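Local atomic coordinates of fibronectin type III domain-containing protein (Simiduia agarivorans, PDB entry 6P2K), a protein that probably hydrolyses xyloglucan-type beta-glucans, using a zinc-carrying family 74 glycoside hydrolase module built on seven-fold beta-propeller architecture and forming one part of a longer protein. Residues V5-N10 / A764-R769; D322-Y327 / W390-K394; T382-Y386 / S433-R439; L422-W426 / H487-W493; V462-A466 / V510-V516. All coordinates share one frame; numbering follows the deposited sequence.

Overall arrangement
Interaction 1 joins the two ends of the chain and so encloses the other four in sequence. Interactions 2, 3 and 4 form a continuous cluster: the centres of 2 and 3 lie about 10 Å apart, those of 3 and 4 about 9 Å. Strands 381-385 and 388-395 are neighbours in one sheet, tying interaction 2 to interaction 3, and Ser-433 N meets Glu-424 O where interactions 3 and 4 join. Interaction 5, with its centre about 17 Å from that of interaction 4, is reached through Trp-493, which packs on Val-462 and Ala-464. It also holds a metal ligand: Asp-513 binds a zinc ion together with Asp-405, and the Val-514 side chain is about 6 Å from that ion.

Interaction 1 (V5-N10 / A764-R769)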
# COMPACT_ATOMS: atom_id res chain seq x y z
N VAL B 5 23.50 11.74 40.79
CA VAL B 5 24.48 11.06 39.95
C VAL B 5 23.83 9.94 39.14
O VAL B 5 23.85 9.95 37.91
CB VAL B 5 25.66 10.53 40.79
CG1 VAL B 5 26.83 10.18 39.88
CG2 VAL B 5 26.07 11.55 41.83
N TRP B 6 23.23 8.96 39.82
CA TRP B 6 22.52 7.89 39.14
C TRP B 6 21.16 8.39 38.67
O TRP B 6 20.43 9.04 39.43
CB TRP B 6 22.37 6.69 40.07
CG TRP B 6 23.63 5.88 40.19
CD1 TRP B 6 24.60 6.02 41.14
CD2 TRP B 6 24.06 4.82 39.33
NE1 TRP B 6 25.60 5.11 40.93
CE2 TRP B 6 25.29 4.36 39.82
CE3 TRP B 6 23.51 4.22 38.20
CZ2 TRP B 6 25.99 3.32 39.21
CZ3 TRP B 6 24.21 3.19 37.59
CH2 TRP B 6 25.44 2.75 38.10
N GLN B 7 20.82 8.08 37.43
CA GLN B 7 19.64 8.62 36.77
C GLN B 7 18.65 7.51 36.49
O GLN B 7 18.98 6.58 35.72
CB GLN B 7 20.05 9.32 35.47
CG GLN B 7 18.91 10.00 34.73
CD GLN B 7 19.42 10.94 33.65
OE1 GLN B 7 20.55 10.80 33.16
NE2 GLN B 7 18.59 11.91 33.27
N PRO B 8 17.46 7.53 37.07
CA PRO B 8 16.48 6.47 36.81
C PRO B 8 15.80 6.64 35.47
O PRO B 8 15.54 7.75 35.01
CB PRO B 8 15.48 6.64 37.96
CG PRO B 8 15.52 8.09 38.27
CD PRO B 8 16.95 8.54 38.02
N LEU B 9 15.50 5.50 34.84
CA LEU B 9 14.84 5.45 33.53
C LEU B 9 13.74 4.39 33.62
O LEU B 9 13.95 3.23 33.25
CB LEU B 9 15.85 5.14 32.41
CG LEU B 9 17.07 6.05 32.29
CD1 LEU B 9 18.11 5.44 31.36
CD2 LEU B 9 16.67 7.44 31.81
N ASN B 10 12.57 4.78 34.13
CA ASN B 10 11.56 3.80 34.52
C ASN B 10 10.16 4.37 34.32
O ASN B 10 9.97 5.59 34.40
CB ASN B 10 11.75 3.38 35.98
CG ASN B 10 13.03 2.60 36.19
OD1 ASN B 10 13.18 1.49 35.67
ND2 ASN B 10 13.96 3.19 36.93
N ALA B 764 14.58 -2.64 41.35
CA ALA B 764 14.43 -1.19 41.24
C ALA B 764 14.58 -0.70 39.80
O ALA B 764 14.92 0.47 39.58
CB ALA B 764 15.43 -0.46 42.14
N GLY B 765 14.35 -1.57 38.81
CA GLY B 765 14.34 -1.11 37.44
C GLY B 765 15.71 -0.70 36.92
O GLY B 765 16.75 -1.24 37.31
N LEU B 766 15.70 0.28 36.03
CA LEU B 766 16.87 0.65 35.23
C LEU B 766 17.42 1.99 35.67
O LEU B 766 16.67 2.94 35.89
CB LEU B 766 16.50 0.70 33.75
CG LEU B 766 17.51 1.31 32.78
CD1 LEU B 766 18.76 0.45 32.69
CD2 LEU B 766 16.87 1.51 31.42
N TRP B 767 18.75 2.06 35.79
CA TRP B 767 19.45 3.28 36.15
C TRP B 767 20.66 3.44 35.24
O TRP B 767 21.23 2.45 34.76
CB TRP B 767 19.91 3.26 37.61
CG TRP B 767 18.80 3.11 38.59
CD1 TRP B 767 18.08 1.99 38.86
CD2 TRP B 767 18.27 4.13 39.45
NE1 TRP B 767 17.13 2.24 39.82
CE2 TRP B 767 17.23 3.55 40.20
CE3 TRP B 767 18.57 5.49 39.65
CZ2 TRP B 767 16.49 4.27 41.14
CZ3 TRP B 767 17.84 6.20 40.58
CH2 TRP B 767 16.82 5.59 41.31
N ARG B 768 21.08 4.69 35.02
CA ARG B 768 22.27 4.96 34.23
C ARG B 768 23.11 6.03 34.91
O ARG B 768 22.61 6.89 35.63
CB ARG B 768 21.92 5.39 32.80
CG ARG B 768 21.62 6.86 32.63
CD ARG B 768 21.52 7.22 31.16
NE ARG B 768 21.37 8.66 30.97
CZ ARG B 768 21.32 9.26 29.78
NH1 ARG B 768 21.40 8.54 28.67
NH2 ARG B 768 21.19 10.57 29.71
N ARG B 769 24.42 5.95 34.66
CA ARG B 769 25.40 6.83 35.28
C ARG B 769 26.41 7.26 34.23
O ARG B 769 26.83 6.46 33.40
CB ARG B 769 26.12 6.12 36.44
CG ARG B 769 27.07 7.02 37.23
CD ARG B 769 27.95 6.21 38.16
NE ARG B 769 28.66 7.06 39.11
CZ ARG B 769 29.81 7.69 38.84
NH1 ARG B 769 30.37 7.55 37.65
NH2 ARG B 769 30.39 8.44 39.76
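Gly-765 comes up against Asn-10, its CA 3.4 Å from Asn-10 OD1; a side chain at this glycine would run into that oxygen. Leu-766 N gives a nearly straight bond (171°) to Asn-10 OD1 at 2.8 Å, on a lone pair in the carbonyl plane, while its O accepts from Leu-9 N and, weakly, from Asn-10 ND2. Trp-767 forms a non-hydrogen-bonded pair with Pro-8, and Pro-8 CB sits over one face of the indole, 3.6 Å from the centroid of the six-membered ring. The indole is steadied by its NE1, which donates to Ala-764 O at 2.8 Å. Arg-768 pairs with Gln-7 through two backbone hydrogen bonds, and its NE adds a third to Gln-7 OE1 at 3.2 Å. That oxygen lies in the guanidinium plane, although NE stands well above the amide plane. Arg-768 NH1 bonds to Tyr-758 OH and forms a salt bridge with Asp-751. Arg-769 CB sits over the six-membered ring of Trp-6, 3.5 Å from its centroid; with CG anti to the backbone N (chi1 -174°) the extended chain runs on across the indole, CD reaching CE2. Beyond the ring, Arg-769 reaches Asp-736 and Trp-6 NE1 donates to Ile-734 O. Strand 765-770 thus lies between 754-761 and the short N-terminal strand 7-8, the first and last strands of the chain meeting as in the velcro closure of beta-propellers.

Interaction 2 (D322-Y327 / W390-K394); sequences DIGWDY and WPTYK
Tyr-393 leaves strand 388-395 with CG anti to its carbonyl carbon (chi1 -72°), and Asp-322 holds CG anti to its N (chi1 176°), which brings hydroxyl and carboxylate together from opposite directions. The aspartate belongs to an Asx turn: OD1 accepts from Gly-324 N at 2.9 Å, from above the carboxylate plane, and from Tyr-393 OH at 2.6 Å on its syn side. The turn carries the backbone over one face of the phenol, with Gly-324 CA 3.7 Å from the ring centroid and Trp-325 N beside it. A phenylalanine in place of Tyr-393 would keep this face but would probably leave Asp-322 OD1 with one donor fewer and water 1 without the closer of its two acceptors. Tyr-327 turns its edge toward the face of Trp-390 in an offset edge-to-face pair, planes at 82°; Trp-390 NE1 is held by Trp-385 O. Water 1 donates to Tyr-393 OH at 2.6 Å and weakly to Gly-324 O at 3.3 Å.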
# COMPACT_ATOMS: atom_id res chain seq x y z
N ASP B 322 -7.64 6.04 34.33
CA ASP B 322 -6.37 5.85 33.63
C ASP B 322 -5.66 4.63 34.21
O ASP B 322 -5.15 4.67 35.33
CB ASP B 322 -5.51 7.11 33.76
CG ASP B 322 -4.13 6.94 33.14
OD1 ASP B 322 -3.96 6.05 32.27
OD2 ASP B 322 -3.21 7.70 33.53
N ILE B 323 -5.61 3.55 33.43
CA ILE B 323 -4.94 2.34 33.89
C ILE B 323 -3.43 2.46 33.86
O ILE B 323 -2.73 1.59 34.39
CB ILE B 323 -5.43 1.13 33.07
CG1 ILE B 323 -5.16 -0.18 33.83
CG2 ILE B 323 -4.80 1.12 31.68
CD1 ILE B 323 -6.03 -1.34 33.39
N GLY B 324 -2.90 3.54 33.27
CA GLY B 324 -1.46 3.69 33.23
C GLY B 324 -0.82 2.67 32.29
O GLY B 324 -1.46 2.09 31.42
N TRP B 325 0.49 2.46 32.49
CA TRP B 325 1.18 1.50 31.64
C TRP B 325 0.86 0.06 32.01
O TRP B 325 0.88 -0.82 31.14
CB TRP B 325 2.70 1.73 31.68
CG TRP B 325 3.40 1.48 33.00
CD1 TRP B 325 3.82 2.43 33.89
CD2 TRP B 325 3.79 0.21 33.55
NE1 TRP B 325 4.43 1.83 34.96
CE2 TRP B 325 4.43 0.47 34.78
CE3 TRP B 325 3.66 -1.11 33.12
CZ2 TRP B 325 4.93 -0.55 35.59
CZ3 TRP B 325 4.16 -2.12 33.93
CH2 TRP B 325 4.79 -1.83 35.15
N ASP B 326 0.55 -0.20 33.28
CA ASP B 326 0.32 -1.56 33.78
C ASP B 326 -1.14 -1.92 33.57
O ASP B 326 -2.01 -1.64 34.40
CB ASP B 326 0.72 -1.65 35.25
CG ASP B 326 0.77 -3.08 35.76
OD1 ASP B 326 0.56 -4.02 34.96
OD2 ASP B 326 1.02 -3.27 36.97
N TYR B 327 -1.42 -2.57 32.43
CA TYR B 327 -2.78 -3.00 32.11
C TYR B 327 -3.14 -4.15 33.04
O TYR B 327 -3.05 -5.34 32.70
CB TYR B 327 -2.88 -3.40 30.64
CG TYR B 327 -4.31 -3.54 30.15
CD1 TYR B 327 -5.03 -2.43 29.74
CD2 TYR B 327 -4.93 -4.78 30.10
CE1 TYR B 327 -6.34 -2.55 29.30
CE2 TYR B 327 -6.24 -4.91 29.66
CZ TYR B 327 -6.93 -3.79 29.26
OH TYR B 327 -8.23 -3.91 28.82
N TRP B 390 -2.63 3.92 23.07
CA TRP B 390 -2.22 4.01 24.47
C TRP B 390 -1.05 4.96 24.60
O TRP B 390 -0.08 4.84 23.84
CB TRP B 390 -1.84 2.64 25.01
CG TRP B 390 -2.84 1.58 24.72
CD1 TRP B 390 -2.92 0.80 23.60
CD2 TRP B 390 -3.94 1.20 25.55
NE1 TRP B 390 -3.99 -0.05 23.69
CE2 TRP B 390 -4.63 0.17 24.88
CE3 TRP B 390 -4.41 1.62 26.80
CZ2 TRP B 390 -5.76 -0.44 25.41
CZ3 TRP B 390 -5.53 1.01 27.33
CH2 TRP B 390 -6.20 -0.01 26.63
N PRO B 391 -1.08 5.88 25.56
CA PRO B 391 0.08 6.75 25.77
C PRO B 391 1.26 5.96 26.31
O PRO B 391 1.11 4.87 26.88
CB PRO B 391 -0.42 7.76 26.81
CG PRO B 391 -1.90 7.52 26.96
CD PRO B 391 -2.13 6.11 26.56
N THR B 392 2.45 6.51 26.11
CA THR B 392 3.58 6.06 26.89
C THR B 392 3.56 6.77 28.24
O THR B 392 2.94 7.82 28.40
CB THR B 392 4.91 6.32 26.17
OG1 THR B 392 5.09 7.74 26.00
CG2 THR B 392 4.91 5.65 24.80
N TYR B 393 4.24 6.19 29.22
CA TYR B 393 4.16 6.66 30.60
C TYR B 393 5.54 6.82 31.20
O TYR B 393 6.39 5.94 31.05
CB TYR B 393 3.32 5.70 31.46
CG TYR B 393 1.85 5.75 31.16
CD1 TYR B 393 1.30 5.00 30.12
CD2 TYR B 393 1.00 6.55 31.91
CE1 TYR B 393 -0.06 5.05 29.84
CE2 TYR B 393 -0.36 6.60 31.64
CZ TYR B 393 -0.88 5.86 30.61
OH TYR B 393 -2.23 5.91 30.35
N LYS B 394 5.76 7.94 31.88
CA LYS B 394 6.98 8.16 32.65
C LYS B 394 6.67 8.06 34.14
O LYS B 394 5.56 8.37 34.58
CB LYS B 394 7.60 9.53 32.33
CG LYS B 394 6.75 10.73 32.71
CD LYS B 394 7.44 12.02 32.30
CE LYS B 394 6.62 13.23 32.70
NZ LYS B 394 7.23 14.49 32.19
O HOH W 1 -3.41 3.82 29.32

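Interaction 3 (T382-Y386 / S433-R439)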
# COMPACT_ATOMS: atom_id res chain seq x y z
N THR B 382 1.92 8.05 21.58
CA THR B 382 0.92 6.99 21.63
C THR B 382 1.46 5.71 21.02
O THR B 382 2.32 5.73 20.13
CB THR B 382 -0.37 7.38 20.90
OG1 THR B 382 -0.06 8.06 19.68
CG2 THR B 382 -1.22 8.29 21.78
N VAL B 383 0.92 4.60 21.51
CA VAL B 383 1.19 3.26 20.99
C VAL B 383 -0.15 2.68 20.55
O VAL B 383 -1.07 2.55 21.36
CB VAL B 383 1.85 2.37 22.05
CG1 VAL B 383 2.03 0.95 21.52
CG2 VAL B 383 3.18 2.96 22.49
N ASN B 384 -0.25 2.33 19.27
CA ASN B 384 -1.47 1.72 18.75
C ASN B 384 -1.43 0.22 19.05
O ASN B 384 -0.51 -0.48 18.62
CB ASN B 384 -1.58 1.97 17.25
CG ASN B 384 -2.99 1.78 16.72
OD1 ASN B 384 -3.79 1.03 17.29
ND2 ASN B 384 -3.31 2.47 15.63
N TRP B 385 -2.42 -0.26 19.80
CA TRP B 385 -2.46 -1.68 20.16
C TRP B 385 -3.89 -2.10 20.44
O TRP B 385 -4.57 -1.48 21.28
CB TRP B 385 -1.57 -1.96 21.37
CG TRP B 385 -1.25 -3.41 21.53
CD1 TRP B 385 -1.66 -4.24 22.52
CD2 TRP B 385 -0.45 -4.21 20.64
NE1 TRP B 385 -1.17 -5.51 22.32
CE2 TRP B 385 -0.42 -5.51 21.17
CE3 TRP B 385 0.24 -3.94 19.46
CZ2 TRP B 385 0.28 -6.55 20.55
CZ3 TRP B 385 0.93 -4.97 18.85
CH2 TRP B 385 0.95 -6.26 19.40
N TYR B 386 -4.34 -3.16 19.76
CA TYR B 386 -5.66 -3.75 20.02
C TYR B 386 -6.78 -2.75 19.78
O TYR B 386 -7.72 -2.65 20.57
CB TYR B 386 -5.72 -4.34 21.43
CG TYR B 386 -6.73 -5.45 21.63
CD1 TYR B 386 -6.66 -6.62 20.89
CD2 TYR B 386 -7.74 -5.32 22.57
CE1 TYR B 386 -7.58 -7.64 21.08
CE2 TYR B 386 -8.67 -6.33 22.77
CZ TYR B 386 -8.58 -7.49 22.02
OH TYR B 386 -9.50 -8.49 22.21
N SER B 433 6.12 1.89 27.34
CA SER B 433 4.92 1.11 27.14
C SER B 433 5.31 -0.36 27.11
O SER B 433 6.35 -0.72 26.56
CB SER B 433 4.21 1.48 25.83
OG SER B 433 3.09 0.63 25.60
N ASN B 434 4.48 -1.21 27.72
CA ASN B 434 4.68 -2.65 27.61
C ASN B 434 3.46 -3.33 27.00
O ASN B 434 3.31 -4.55 27.12
CB ASN B 434 5.03 -3.26 28.98
CG ASN B 434 3.83 -3.45 29.89
OD1 ASN B 434 2.82 -2.75 29.79
ND2 ASN B 434 3.93 -4.41 30.80
N MET B 435 2.60 -2.57 26.33
CA MET B 435 1.36 -3.12 25.79
C MET B 435 1.61 -4.19 24.74
O MET B 435 0.80 -5.11 24.58
CB MET B 435 0.49 -2.00 25.20
CG MET B 435 -0.04 -1.00 26.22
SD MET B 435 -1.10 -1.73 27.49
CE MET B 435 -2.45 -2.36 26.49
N GLN B 436 2.73 -4.10 24.01
CA GLN B 436 2.99 -5.06 22.94
C GLN B 436 3.33 -6.46 23.46
O GLN B 436 3.37 -7.39 22.65
CB GLN B 436 4.12 -4.56 22.03
CG GLN B 436 3.73 -3.32 21.21
CD GLN B 436 4.65 -3.07 20.01
OE1 GLN B 436 5.59 -3.82 19.76
NE2 GLN B 436 4.36 -2.00 19.27
N HIS B 437 3.55 -6.64 24.76
CA HIS B 437 3.76 -7.98 25.28
C HIS B 437 2.45 -8.76 25.42
O HIS B 437 2.49 -9.99 25.56
CB HIS B 437 4.50 -7.93 26.62
CG HIS B 437 3.62 -7.98 27.83
ND1 HIS B 437 3.09 -6.85 28.41
CD2 HIS B 437 3.21 -9.02 28.60
CE1 HIS B 437 2.37 -7.19 29.47
NE2 HIS B 437 2.43 -8.50 29.60
N ARG B 438 1.31 -8.07 25.34
CA ARG B 438 0.00 -8.72 25.41
C ARG B 438 -0.43 -9.06 23.99
O ARG B 438 -0.97 -8.22 23.27
CB ARG B 438 -0.99 -7.80 26.11
CG ARG B 438 -0.37 -7.03 27.28
CD ARG B 438 -1.42 -6.37 28.17
NE ARG B 438 -1.92 -7.29 29.19
CZ ARG B 438 -1.51 -7.29 30.45
NH1 ARG B 438 -0.58 -6.44 30.86
NH2 ARG B 438 -2.03 -8.16 31.30
N ARG B 439 -0.19 -10.31 23.59
CA ARG B 439 -0.36 -10.73 22.21
C ARG B 439 -1.79 -11.15 21.87
O ARG B 439 -2.09 -11.33 20.69
CB ARG B 439 0.59 -11.89 21.89
CG ARG B 439 2.04 -11.66 22.31
CD ARG B 439 2.64 -10.40 21.69
NE ARG B 439 2.85 -10.51 20.24
CZ ARG B 439 3.37 -9.55 19.49
NH1 ARG B 439 3.74 -8.40 20.04
NH2 ARG B 439 3.53 -9.74 18.19
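Trp-385 supplies the hydrogen bond across this contact: its NE1 donates to Arg-438 O at 2.9 Å, with the oxygen almost exactly in the indole plane. Met-435 O is nearly as near NE1, at 3.0 Å, but it lies over the ring face at too poor an angle to count as a bond. With CG anti to the backbone N (chi1 -163°), the indole is swung out from the strand to lie flat against the turn. Over that same face Gln-436 CA stands 4.0 Å from the centroid of the six-membered ring, and the Gln-436 side chain crosses the ring at about a right angle, CG touching CE3 and CZ3. At the far corner the guanidinium of Arg-439 presents a face to CH2, with NH1 3.6 Å from it. Within the turn, that NH1 donates to Gln-436 O at 2.8 Å, in the guanidinium plane, which fixes the charged group beside the indole. Asn-434 O takes two donors from His-437, backbone N and ND1, and so shapes the 3-10 segment 435-437. Apolar contacts complete it: Met-435 CB lies 4.1 Å from Trp-385 CD1, and Val-383 CG2 meets Ser-433 CB at 3.8 Å. Strand 381-385 is flanked in its sheet by 388-395, whose Thr-392 touches Val-383, and the turn begins the loop leading from strand 431-432 to 447-456, with Gln-436 lying on Glu-424 of strand 421-425.

Interaction 4 (L422-W426 / H487-W493)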
# COMPACT_ATOMS: atom_id res chain seq x y z
N LEU B 422 8.12 -7.20 28.01
CA LEU B 422 8.80 -6.28 27.10
C LEU B 422 8.43 -4.85 27.47
O LEU B 422 7.36 -4.37 27.11
CB LEU B 422 8.43 -6.58 25.65
CG LEU B 422 8.64 -8.00 25.11
CD1 LEU B 422 7.77 -8.24 23.88
CD2 LEU B 422 10.10 -8.24 24.77
N MET B 423 9.33 -4.15 28.16
CA MET B 423 9.13 -2.76 28.56
C MET B 423 9.97 -1.88 27.63
O MET B 423 11.20 -1.94 27.66
CB MET B 423 9.52 -2.56 30.02
CG MET B 423 9.24 -1.17 30.55
SD MET B 423 7.48 -0.81 30.68
CE MET B 423 6.99 -2.03 31.90
N GLU B 424 9.31 -1.06 26.82
CA GLU B 424 9.97 -0.41 25.70
C GLU B 424 9.81 1.11 25.76
O GLU B 424 8.78 1.63 26.19
CB GLU B 424 9.43 -0.93 24.37
CG GLU B 424 9.75 -2.40 24.14
CD GLU B 424 9.17 -2.92 22.85
OE1 GLU B 424 8.00 -3.35 22.84
OE2 GLU B 424 9.89 -2.90 21.83
N SER B 425 10.85 1.80 25.31
CA SER B 425 10.88 3.26 25.28
C SER B 425 11.37 3.74 23.92
O SER B 425 12.22 3.09 23.30
CB SER B 425 11.79 3.82 26.38
OG SER B 425 11.75 5.23 26.40
N TRP B 426 10.83 4.87 23.48
CA TRP B 426 11.26 5.50 22.24
C TRP B 426 11.71 6.94 22.44
O TRP B 426 11.86 7.68 21.46
CB TRP B 426 10.15 5.43 21.19
CG TRP B 426 9.71 4.03 20.92
CD1 TRP B 426 10.18 3.20 19.95
CD2 TRP B 426 8.73 3.28 21.65
NE1 TRP B 426 9.55 1.98 20.02
CE2 TRP B 426 8.65 2.01 21.06
CE3 TRP B 426 7.90 3.57 22.74
CZ2 TRP B 426 7.78 1.02 21.52
CZ3 TRP B 426 7.04 2.59 23.20
CH2 TRP B 426 6.98 1.33 22.59
N HIS B 487 12.20 3.20 14.68
CA HIS B 487 12.50 3.52 16.07
C HIS B 487 11.29 4.19 16.73
O HIS B 487 11.39 5.24 17.36
CB HIS B 487 13.75 4.39 16.19
CG HIS B 487 15.01 3.69 15.78
ND1 HIS B 487 15.36 3.48 14.46
CD2 HIS B 487 16.01 3.14 16.52
CE1 HIS B 487 16.51 2.84 14.41
NE2 HIS B 487 16.93 2.62 15.64
N SER B 488 10.14 3.56 16.55
CA SER B 488 8.86 4.14 16.95
C SER B 488 7.95 3.00 17.37
O SER B 488 8.24 1.83 17.10
CB SER B 488 8.24 4.95 15.82
OG SER B 488 7.29 4.18 15.11
N PRO B 489 6.84 3.31 18.05
CA PRO B 489 5.87 2.24 18.39
C PRO B 489 5.31 1.51 17.19
O PRO B 489 4.67 0.47 17.37
CB PRO B 489 4.77 3.00 19.15
CG PRO B 489 5.48 4.17 19.75
CD PRO B 489 6.52 4.57 18.73
N ALA B 490 5.53 2.00 15.97
CA ALA B 490 5.04 1.30 14.79
C ALA B 490 5.80 0.01 14.52
O ALA B 490 5.27 -0.87 13.84
CB ALA B 490 5.10 2.22 13.56
N ASP B 491 7.03 -0.12 15.02
CA ASP B 491 7.78 -1.36 14.85
C ASP B 491 7.09 -2.49 15.62
O ASP B 491 6.44 -2.27 16.64
CB ASP B 491 9.22 -1.19 15.34
CG ASP B 491 9.96 -0.09 14.60
OD1 ASP B 491 9.65 0.17 13.42
OD2 ASP B 491 10.86 0.52 15.22
N GLN B 492 7.26 -3.72 15.12
CA GLN B 492 6.51 -4.87 15.62
C GLN B 492 7.43 -6.05 15.93
O GLN B 492 8.49 -6.21 15.32
CB GLN B 492 5.44 -5.32 14.62
CG GLN B 492 4.37 -4.28 14.34
CD GLN B 492 3.58 -3.92 15.59
OE1 GLN B 492 3.18 -4.80 16.35
NE2 GLN B 492 3.37 -2.63 15.80
N TRP B 493 6.99 -6.88 16.87
CA TRP B 493 7.67 -8.12 17.22
C TRP B 493 7.18 -9.28 16.36
O TRP B 493 5.98 -9.37 16.06
CB TRP B 493 7.43 -8.48 18.69
CG TRP B 493 8.09 -7.56 19.67
CD1 TRP B 493 7.51 -6.56 20.39
CD2 TRP B 493 9.47 -7.57 20.04
NE1 TRP B 493 8.44 -5.94 21.18
CE2 TRP B 493 9.66 -6.54 20.98
CE3 TRP B 493 10.58 -8.35 19.66
CZ2 TRP B 493 10.90 -6.27 21.55
CZ3 TRP B 493 11.81 -8.08 20.23
CH2 TRP B 493 11.96 -7.05 21.16
O HOH W 2 10.76 0.49 18.07
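Trp-426 and Pro-489 meet ring to ring: Pro-489 CG sits over the centre of the indole's six-membered ring, 3.8 Å from its centroid, and the same face carries the Ser-488 carbonyl carbon and Pro-489 N. At the other end Trp-493 is held on two sides. Leu-422 CD1 lies over the face of its five-membered ring, 3.8 Å from the centroid, while NE1 donates almost straight (170°) to Glu-424 OE1 at 3.1 Å. That oxygen is in the indole plane, yet the NE1 approaches from above the carboxylate plane. Glu-424 reaches there with CG anti to its carbonyl carbon (chi1 -65°) and the rest of the chain extended; its OE2 is secured by Lys-482 and Tyr-412, so the buried carboxylate is probably ionised. Water 2 lies at the edge of Trp-426, accepting from NE1 at 2.7 Å, and is placed to donate to Asp-491 OD2. The loop itself is set by a type I turn from Ser-488 to Asp-491, and by an ST turn in which Ser-488 OG accepts from Ala-490 N at 2.9 Å. Strand 421-425 closes one sheet and the loop 487-493 leads into the outermost strand of the next, an arrangement consistent with successive blades of a beta-propeller.

Interaction 5 (V462-A466 / V510-V516)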
# COMPACT_ATOMS: atom_id res chain seq x y z
N VAL B 462 16.07 -5.55 17.38
CA VAL B 462 16.04 -6.08 18.74
C VAL B 462 15.84 -7.59 18.68
O VAL B 462 15.04 -8.10 17.89
CB VAL B 462 14.91 -5.42 19.55
CG1 VAL B 462 15.17 -5.56 21.05
CG2 VAL B 462 14.74 -3.97 19.15
N VAL B 463 16.59 -8.32 19.51
CA VAL B 463 16.36 -9.74 19.73
C VAL B 463 16.09 -9.95 21.21
O VAL B 463 16.68 -9.26 22.06
CB VAL B 463 17.56 -10.61 19.27
CG1 VAL B 463 17.79 -10.44 17.78
CG2 VAL B 463 18.82 -10.27 20.05
N ALA B 464 15.19 -10.87 21.53
CA ALA B 464 14.78 -11.05 22.91
C ALA B 464 14.37 -12.49 23.18
O ALA B 464 13.76 -13.15 22.33
CB ALA B 464 13.61 -10.12 23.27
N GLN B 465 14.74 -12.98 24.36
CA GLN B 465 14.09 -14.13 24.95
C GLN B 465 12.82 -13.63 25.64
O GLN B 465 12.89 -12.82 26.57
CB GLN B 465 15.03 -14.82 25.94
CG GLN B 465 14.36 -15.54 27.11
CD GLN B 465 13.52 -16.71 26.67
OE1 GLN B 465 13.81 -17.36 25.66
NE2 GLN B 465 12.46 -17.00 27.42
N ALA B 466 11.66 -14.08 25.16
CA ALA B 466 10.39 -13.55 25.66
C ALA B 466 9.35 -14.66 25.71
O ALA B 466 9.13 -15.35 24.71
CB ALA B 466 9.88 -12.40 24.77
N VAL B 510 14.40 -22.52 28.26
CA VAL B 510 14.51 -21.06 28.35
C VAL B 510 15.86 -20.61 27.82
O VAL B 510 16.90 -21.16 28.21
CB VAL B 510 14.28 -20.59 29.79
CG1 VAL B 510 14.66 -19.12 29.95
CG2 VAL B 510 12.83 -20.82 30.21
N LEU B 511 15.85 -19.63 26.93
CA LEU B 511 17.09 -19.03 26.42
C LEU B 511 17.58 -18.03 27.45
O LEU B 511 17.33 -16.82 27.37
CB LEU B 511 16.86 -18.37 25.06
CG LEU B 511 16.02 -19.12 24.03
CD1 LEU B 511 15.86 -18.29 22.75
CD2 LEU B 511 16.63 -20.47 23.72
N ARG B 512 18.29 -18.54 28.46
CA ARG B 512 18.63 -17.70 29.61
C ARG B 512 19.50 -16.52 29.21
O ARG B 512 19.44 -15.46 29.85
CB ARG B 512 19.29 -18.52 30.71
CG ARG B 512 19.29 -17.78 32.03
CD ARG B 512 19.74 -18.63 33.20
NE ARG B 512 19.77 -17.83 34.42
CZ ARG B 512 20.64 -18.01 35.41
NH1 ARG B 512 21.55 -18.97 35.34
NH2 ARG B 512 20.59 -17.22 36.48
N ASP B 513 20.32 -16.65 28.17
CA ASP B 513 20.91 -15.47 27.56
C ASP B 513 20.88 -15.61 26.05
O ASP B 513 20.87 -16.71 25.49
CB ASP B 513 22.35 -15.20 28.03
CG ASP B 513 22.80 -13.75 27.77
OD1 ASP B 513 22.01 -12.79 27.96
OD2 ASP B 513 23.98 -13.58 27.38
N VAL B 514 20.82 -14.45 25.40
CA VAL B 514 20.86 -14.29 23.95
C VAL B 514 21.85 -13.17 23.69
O VAL B 514 21.75 -12.11 24.31
CB VAL B 514 19.47 -13.94 23.38
CG1 VAL B 514 19.56 -13.56 21.92
CG2 VAL B 514 18.48 -15.07 23.61
N ALA B 515 22.81 -13.41 22.80
CA ALA B 515 23.86 -12.42 22.59
C ALA B 515 24.25 -12.35 21.13
O ALA B 515 24.33 -13.37 20.44
CB ALA B 515 25.09 -12.73 23.45
N VAL B 516 24.51 -11.13 20.66
CA VAL B 516 24.86 -10.84 19.28
C VAL B 516 26.38 -10.75 19.17
O VAL B 516 27.05 -10.17 20.04
CB VAL B 516 24.19 -9.54 18.82
CG1 VAL B 516 24.58 -9.19 17.41
CG2 VAL B 516 22.67 -9.66 18.93
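Val-463 makes the apolar part of the contact with one methyl: at chi1 -61° CG1 stands anti to the carbonyl carbon, and CG2, between that carbon and the backbone N, touches Val-514 CG1 at 3.9 Å and Val-516 CG2 at 4.1 Å. The polar part belongs to Gln-465. Its chain bends at chi2 (65°), bringing OE1 3.3 Å from Leu-511 N, which gives it a weak hydrogen bond; CG itself lies 3.2 Å from Leu-511 O. Leu-511 centres an inverse gamma turn. The amide is otherwise fixed by Arg-478 N, which donates to OE1, and by Asn-476 O, which takes NE2. A leucine in place of Gln-465 would probably leave Leu-511 N, Arg-478 N and Asn-476 O each without this mate. Strands 462-466 and 511-516 run antiparallel, 172° between directions and 7.1 Å apart at their closest, yet belong to different sheets: the first lies between 447-456 and 478-483, the second is outermost beside 524-528, with Asp-513, turned away from 462-466, binding zinc alongside Asp-405.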